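Long-range contacts in 3-methylornithine synthase (Methanosarcina barkeri, PDB 3T7V), which catalyses the radical-based isomerization of L-lysine to (3R)-3-methyl-D-ornithine, a step of pyrrolysine biosynthesis, using a [4Fe-4S] cluster and S-adenosylmethionine: residues A[73-77]-A[180-185]; A[172-177]-A[218-222]. All coordinates share one frame. Numbering follows the deposited sequence.

Interaction 1: A[73-77]-A[180-185]. With SAM (S-adenosylmethionine), chain C; SF4 (iron/sulfur cluster), chain B.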
loop_
_atom_site.group_PDB
_atom_site.type_symbol
_atom_site.label_atom_id
_atom_site.label_comp_id
_atom_site.label_asym_id
_atom_site.label_seq_id
_atom_site.Cartn_x
_atom_site.Cartn_y
_atom_site.Cartn_z
ATOM N N ASN A 73 -10.690 16.142 0.246
ATOM C CA ASN A 73 -9.452 16.554 0.976
ATOM C C ASN A 73 -8.459 17.244 0.016
ATOM O O ASN A 73 -8.638 17.235 -1.225
ATOM C CB ASN A 73 -8.763 15.335 1.617
ATOM C CG ASN A 73 -9.372 14.910 2.927
ATOM O OD1 ASN A 73 -8.978 13.792 3.451
ATOM N ND2 ASN A 73 -10.176 15.755 3.525
ATOM N N GLN A 74 -7.436 17.834 0.609
ATOM C CA GLN A 74 -6.529 18.724 -0.149
ATOM C C GLN A 74 -5.080 18.333 0.061
ATOM O O GLN A 74 -4.171 19.165 0.271
ATOM C CB GLN A 74 -6.817 20.239 0.043
ATOM C CG GLN A 74 -6.722 20.618 1.437
ATOM C CD GLN A 74 -7.053 22.127 1.580
ATOM O OE1 GLN A 74 -6.417 22.999 0.952
ATOM N NE2 GLN A 74 -8.151 22.374 2.227
ATOM N N CYS A 75 -4.806 17.032 0.050
ATOM C CA CYS A 75 -3.423 16.591 0.169
ATOM C C CYS A 75 -2.523 17.217 -0.887
ATOM O O CYS A 75 -2.816 17.226 -2.066
ATOM C CB CYS A 75 -3.340 15.086 0.098
ATOM S SG CYS A 75 -4.282 14.213 1.367
ATOM N N SER A 76 -1.360 17.691 -0.417
ATOM C CA SER A 76 -0.495 18.474 -1.340
ATOM C C SER A 76 0.198 17.621 -2.408
ATOM O O SER A 76 0.659 18.125 -3.408
ATOM C CB SER A 76 0.482 19.302 -0.555
ATOM O OG SER A 76 1.251 18.439 0.195
ATOM N N PHE A 77 0.287 16.337 -2.129
ATOM C CA PHE A 77 1.037 15.380 -2.962
ATOM C C PHE A 77 0.135 14.650 -3.996
ATOM O O PHE A 77 0.666 13.972 -4.899
ATOM C CB PHE A 77 1.738 14.296 -2.070
ATOM C CG PHE A 77 0.826 13.612 -1.120
ATOM C CD1 PHE A 77 0.111 12.453 -1.508
ATOM C CD2 PHE A 77 0.641 14.125 0.169
ATOM C CE1 PHE A 77 -0.771 11.867 -0.603
ATOM C CE2 PHE A 77 -0.147 13.473 1.109
ATOM C CZ PHE A 77 -0.911 12.353 0.695
ATOM N N LYS A 180 2.216 19.490 6.233
ATOM C CA LYS A 180 2.394 20.017 4.877
ATOM C C LYS A 180 1.879 19.102 3.801
ATOM O O LYS A 180 1.730 19.532 2.645
ATOM C CB LYS A 180 3.946 20.195 4.564
ATOM C CG LYS A 180 4.658 21.104 5.560
ATOM C CD LYS A 180 6.180 21.274 5.150
ATOM C CE LYS A 180 7.064 21.893 6.160
ATOM N NZ LYS A 180 8.214 22.042 5.233
ATOM N N LEU A 181 1.682 17.829 4.173
ATOM C CA LEU A 181 1.253 16.777 3.236
ATOM C C LEU A 181 -0.253 16.537 3.329
ATOM O O LEU A 181 -0.993 16.835 2.381
ATOM C CB LEU A 181 2.028 15.460 3.505
ATOM C CG LEU A 181 3.549 15.556 3.274
ATOM C CD1 LEU A 181 4.213 14.204 3.603
ATOM C CD2 LEU A 181 3.881 16.113 1.889
ATOM N N ARG A 182 -0.699 16.014 4.453
ATOM C CA ARG A 182 -2.146 15.758 4.676
ATOM C C ARG A 182 -2.771 17.009 5.253
ATOM O O ARG A 182 -3.174 17.058 6.440
ATOM C CB ARG A 182 -2.383 14.513 5.545
ATOM C CG ARG A 182 -2.178 13.259 4.642
ATOM C CD ARG A 182 -2.718 11.995 5.331
ATOM N NE ARG A 182 -2.739 10.871 4.380
ATOM C CZ ARG A 182 -3.688 10.722 3.450
ATOM N NH1 ARG A 182 -4.820 11.403 3.498
ATOM N NH2 ARG A 182 -3.598 9.756 2.562
ATOM N N VAL A 183 -2.885 18.008 4.390
ATOM C CA VAL A 183 -3.294 19.373 4.827
ATOM C C VAL A 183 -4.674 19.328 5.453
ATOM O O VAL A 183 -5.654 18.833 4.865
ATOM C CB VAL A 183 -3.287 20.313 3.600
ATOM C CG1 VAL A 183 -3.779 21.673 4.061
ATOM C CG2 VAL A 183 -1.872 20.388 3.065
ATOM N N GLY A 184 -4.746 19.878 6.663
ATOM C CA GLY A 184 -6.056 20.033 7.332
ATOM C C GLY A 184 -6.567 18.763 8.025
ATOM O O GLY A 184 -7.681 18.753 8.590
ATOM N N GLN A 185 -5.777 17.673 7.961
ATOM C CA GLN A 185 -6.214 16.430 8.550
ATOM C C GLN A 185 -5.539 16.225 9.907
ATOM O O GLN A 185 -4.370 16.595 10.052
ATOM C CB GLN A 185 -5.822 15.256 7.607
ATOM C CG GLN A 185 -6.689 15.373 6.370
ATOM C CD GLN A 185 -6.061 14.586 5.258
ATOM O OE1 GLN A 185 -5.766 13.402 5.430
ATOM N NE2 GLN A 185 -5.774 15.274 4.131
HETATM N N SAM C . -8.221 8.730 0.012
HETATM C CA SAM C . -7.836 7.729 0.891
HETATM C C SAM C . -6.647 8.043 1.707
HETATM O O SAM C . -6.018 9.103 1.510
HETATM O OXT SAM C . -6.384 7.249 2.677
HETATM C CB SAM C . -7.222 6.686 0.266
HETATM C CG SAM C . -6.263 6.877 -0.837
HETATM S SD SAM C . -4.655 6.028 -0.529
HETATM C CE SAM C . -4.650 4.830 -1.835
HETATM C "C5'" SAM C . -3.508 7.230 -1.168
HETATM C "C4'" SAM C . -2.291 7.117 -0.624
HETATM O "O4'" SAM C . -1.740 6.893 -2.070
HETATM C "C3'" SAM C . -1.820 8.147 0.069
HETATM O "O3'" SAM C . -1.940 7.449 1.316
HETATM C "C2'" SAM C . -0.391 7.917 -0.441
HETATM O "O2'" SAM C . 0.429 7.093 0.451
HETATM C "C1'" SAM C . -0.396 7.343 -1.869
HETATM N N9 SAM C . -0.214 8.461 -2.867
HETATM C C8 SAM C . -1.062 9.473 -3.223
HETATM N N7 SAM C . -0.458 10.255 -4.106
HETATM C C5 SAM C . 0.795 9.736 -4.335
HETATM C C6 SAM C . 1.884 10.181 -5.101
HETATM N N6 SAM C . 1.843 11.292 -5.837
HETATM N N1 SAM C . 2.985 9.416 -5.147
HETATM C C2 SAM C . 3.093 8.274 -4.404
HETATM N N3 SAM C . 2.106 7.878 -3.565
HETATM C C4 SAM C . 0.950 8.614 -3.563
HETATM FE FE1 SF4 B . -6.606 10.166 -0.304
HETATM FE FE2 SF4 B . -7.901 12.466 -1.207
HETATM FE FE3 SF4 B . -5.599 11.803 -2.384
HETATM FE FE4 SF4 B . -5.572 12.748 0.085
HETATM S S1 SF4 B . -6.274 13.897 -1.733
HETATM S S2 SF4 B . -4.440 10.926 -0.662
HETATM S S3 SF4 B . -7.451 11.923 0.997
HETATM S S4 SF4 B . -7.490 10.618 -2.482
HETATM O O HOH W 1 -7.541 17.923 3.494
#
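Metal coordination comes first: C75 SG binds FE4 of the cluster at 2.3 Å, while SAM chelates FE1 through its atoms N and O, each 2.2 Å away. C75 is the middle cysteine of the radical SAM CX3CX2C motif, with C71 and C78 the other cluster ligands. Hydrogen bonds then tie this loop to 180-185. S76 N donates to L181 O (2.9 Å), and S76 OG to K180 O (2.7 Å); serine suits the spot because its backbone N and short hydroxyl can bind two successive carbonyls. Q185 NE2 donates to C75 SG (3.3 Å), the sulfur that ligates iron. The long, charged R182 reaches the cofactor: its NH2 donates to SAM O (2.7 Å) and forms a salt bridge with E171, and its NH1 donates to Q185 OE1 (2.9 Å). A water joins Q74 N, V183 O and Q185 NE2. Apolar packing sets F77 CE2 against L181 CB (3.8 Å), and F77 CZ lies over one face of the R182 guanidinium. G184 is third in the type II turn R182-Q185, where positive phi (81°) is easiest without a side chain. In the barrel, 73-77 follows strand 58-68, and segment 180-185 leads from helix 175-181 towards helix 187-200.

Interaction 2: A[172-177]-A[218-222]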
loop_
_atom_site.group_PDB
_atom_site.type_symbol
_atom_site.label_atom_id
_atom_site.label_comp_id
_atom_site.label_asym_id
_atom_site.label_seq_id
_atom_site.Cartn_x
_atom_site.Cartn_y
_atom_site.Cartn_z
ATOM N N THR A 172 3.735 10.023 7.056
ATOM C CA THR A 172 4.925 10.340 7.870
ATOM C C THR A 172 4.466 10.438 9.325
ATOM O O THR A 172 3.383 10.971 9.608
ATOM C CB THR A 172 5.552 11.671 7.406
ATOM O OG1 THR A 172 6.651 11.980 8.231
ATOM C CG2 THR A 172 4.568 12.837 7.441
ATOM N N TYR A 173 5.344 10.094 10.243
ATOM C CA TYR A 173 5.148 10.424 11.652
ATOM C C TYR A 173 5.937 11.651 12.134
ATOM O O TYR A 173 5.932 11.965 13.346
ATOM C CB TYR A 173 5.530 9.223 12.564
ATOM C CG TYR A 173 4.476 8.147 12.485
ATOM C CD1 TYR A 173 4.404 7.269 11.392
ATOM C CD2 TYR A 173 3.547 8.037 13.488
ATOM C CE1 TYR A 173 3.345 6.311 11.291
ATOM C CE2 TYR A 173 2.519 7.070 13.425
ATOM C CZ TYR A 173 2.442 6.236 12.340
ATOM O OH TYR A 173 1.409 5.332 12.274
ATOM N N ASP A 174 6.568 12.348 11.188
ATOM C CA ASP A 174 7.226 13.611 11.503
ATOM C C ASP A 174 6.149 14.682 11.425
ATOM O O ASP A 174 5.596 14.949 10.355
ATOM C CB ASP A 174 8.279 13.801 10.388
ATOM C CG ASP A 174 8.986 15.104 10.437
ATOM O OD1 ASP A 174 8.582 16.018 11.172
ATOM O OD2 ASP A 174 10.061 15.148 9.683
ATOM N N THR A 175 5.777 15.262 12.571
ATOM C CA THR A 175 4.634 16.156 12.617
ATOM C C THR A 175 4.780 17.412 11.762
ATOM O O THR A 175 3.766 17.826 11.063
ATOM C CB THR A 175 4.233 16.423 14.078
ATOM O OG1 THR A 175 5.407 16.756 14.825
ATOM C CG2 THR A 175 3.723 15.122 14.622
ATOM N N GLU A 176 6.043 17.862 11.666
ATOM C CA GLU A 176 6.379 19.053 10.866
ATOM C C GLU A 176 6.095 18.762 9.382
ATOM O O GLU A 176 5.658 19.615 8.600
ATOM C CB GLU A 176 7.879 19.405 11.029
ATOM C CG GLU A 176 8.445 19.406 12.442
ATOM C CD GLU A 176 8.079 20.659 13.206
ATOM O OE1 GLU A 176 9.004 21.383 13.652
ATOM O OE2 GLU A 176 6.862 20.913 13.359
ATOM N N LEU A 177 6.360 17.524 8.951
ATOM C CA LEU A 177 6.074 17.203 7.576
ATOM C C LEU A 177 4.617 16.812 7.330
ATOM O O LEU A 177 4.040 17.172 6.287
ATOM C CB LEU A 177 7.028 16.092 7.186
ATOM C CG LEU A 177 6.939 15.584 5.777
ATOM C CD1 LEU A 177 7.144 16.681 4.674
ATOM C CD2 LEU A 177 7.909 14.395 5.543
ATOM N N SER A 218 13.856 11.920 9.677
ATOM C CA SER A 218 12.370 11.906 9.511
ATOM C C SER A 218 11.918 10.487 9.209
ATOM O O SER A 218 10.894 10.028 9.766
ATOM C CB SER A 218 12.083 12.803 8.298
ATOM O OG SER A 218 10.733 12.876 7.998
ATOM N N THR A 219 12.672 9.774 8.391
ATOM C CA THR A 219 12.344 8.405 8.035
ATOM C C THR A 219 12.416 7.501 9.259
ATOM O O THR A 219 11.552 6.613 9.409
ATOM C CB THR A 219 13.294 7.940 6.927
ATOM O OG1 THR A 219 13.143 8.843 5.805
ATOM C CG2 THR A 219 12.953 6.494 6.505
ATOM N N ILE A 220 13.457 7.650 10.096
ATOM C CA ILE A 220 13.498 6.842 11.338
ATOM C C ILE A 220 12.302 7.102 12.227
ATOM O O ILE A 220 11.731 6.147 12.764
ATOM C CB ILE A 220 14.832 7.105 12.055
ATOM C CG1 ILE A 220 15.918 6.591 11.128
ATOM C CG2 ILE A 220 14.838 6.399 13.392
ATOM C CD1 ILE A 220 17.307 6.865 11.720
ATOM N N LEU A 221 11.906 8.392 12.382
ATOM C CA LEU A 221 10.733 8.746 13.195
ATOM C C LEU A 221 9.513 8.012 12.605
ATOM O O LEU A 221 8.725 7.428 13.344
ATOM C CB LEU A 221 10.443 10.238 13.142
ATOM C CG LEU A 221 11.228 11.306 13.909
ATOM C CD1 LEU A 221 10.597 12.698 13.668
ATOM C CD2 LEU A 221 11.092 10.902 15.378
ATOM N N SER A 222 9.444 7.936 11.289
ATOM C CA SER A 222 8.282 7.267 10.673
ATOM C C SER A 222 8.320 5.768 10.790
ATOM O O SER A 222 7.285 5.139 11.056
ATOM C CB SER A 222 8.170 7.660 9.222
ATOM O OG SER A 222 7.842 9.036 9.170
HETATM O O HOH W 2 8.939 10.806 7.290
#
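The S222 side chain packs against T172 and the backbone of Y173, its hydroxyl accepting from Y173 N (2.9 Å from N to OG). Serine fits because a small side chain lets the helix come close, with CA atoms of Y173 and S222 4.6 Å apart. One helical turn earlier, S218 OG donates to D174 OD2 (2.9 Å). The other carboxylate oxygen, D174 OD1, faces its own helix as N-cap, accepting weakly from E176 N and L177 N, so one aspartate both caps helix 175-181 and binds helix 216-228. T172 OG1 accepts from D174 N (3.0 Å), making an ST turn, and a water lies 2.7 Å from T172 OG1 and 2.8 Å from both S218 OG and S222 OG. L221 CD1 covers D174 CB at 4.2 Å, while the Y173 hydroxyl extends to a hydrogen bond with D206. Here the loop and N-terminus of helix 175-181, which follow strand 163-167, meet helix 216-228, which follows strand 203-210: packing around the outer helical layer of a TIM-barrel-like radical SAM fold.

Helix 175-181 joins the two contacts: its N-terminal end, capped by D174, takes part in interaction 2, and its C-terminal end leads into interaction 1. Their centres are 15 Å apart, yet they touch where L181 CD1 packs on T172 CG2 at 4.1 Å. Interaction 1 lies at the cofactors themselves, with C75 on the cluster and R182 on SAM, and the R182 side chain is about 9 Å from the bound 5-amino-D-isoleucine. Interaction 2 stands further back, the T172 side chain being about 10 Å from SAM and about 12 Å from the cluster. E171, next to T172 in sequence, binds SAM and pairs with R182, a second connection between the two.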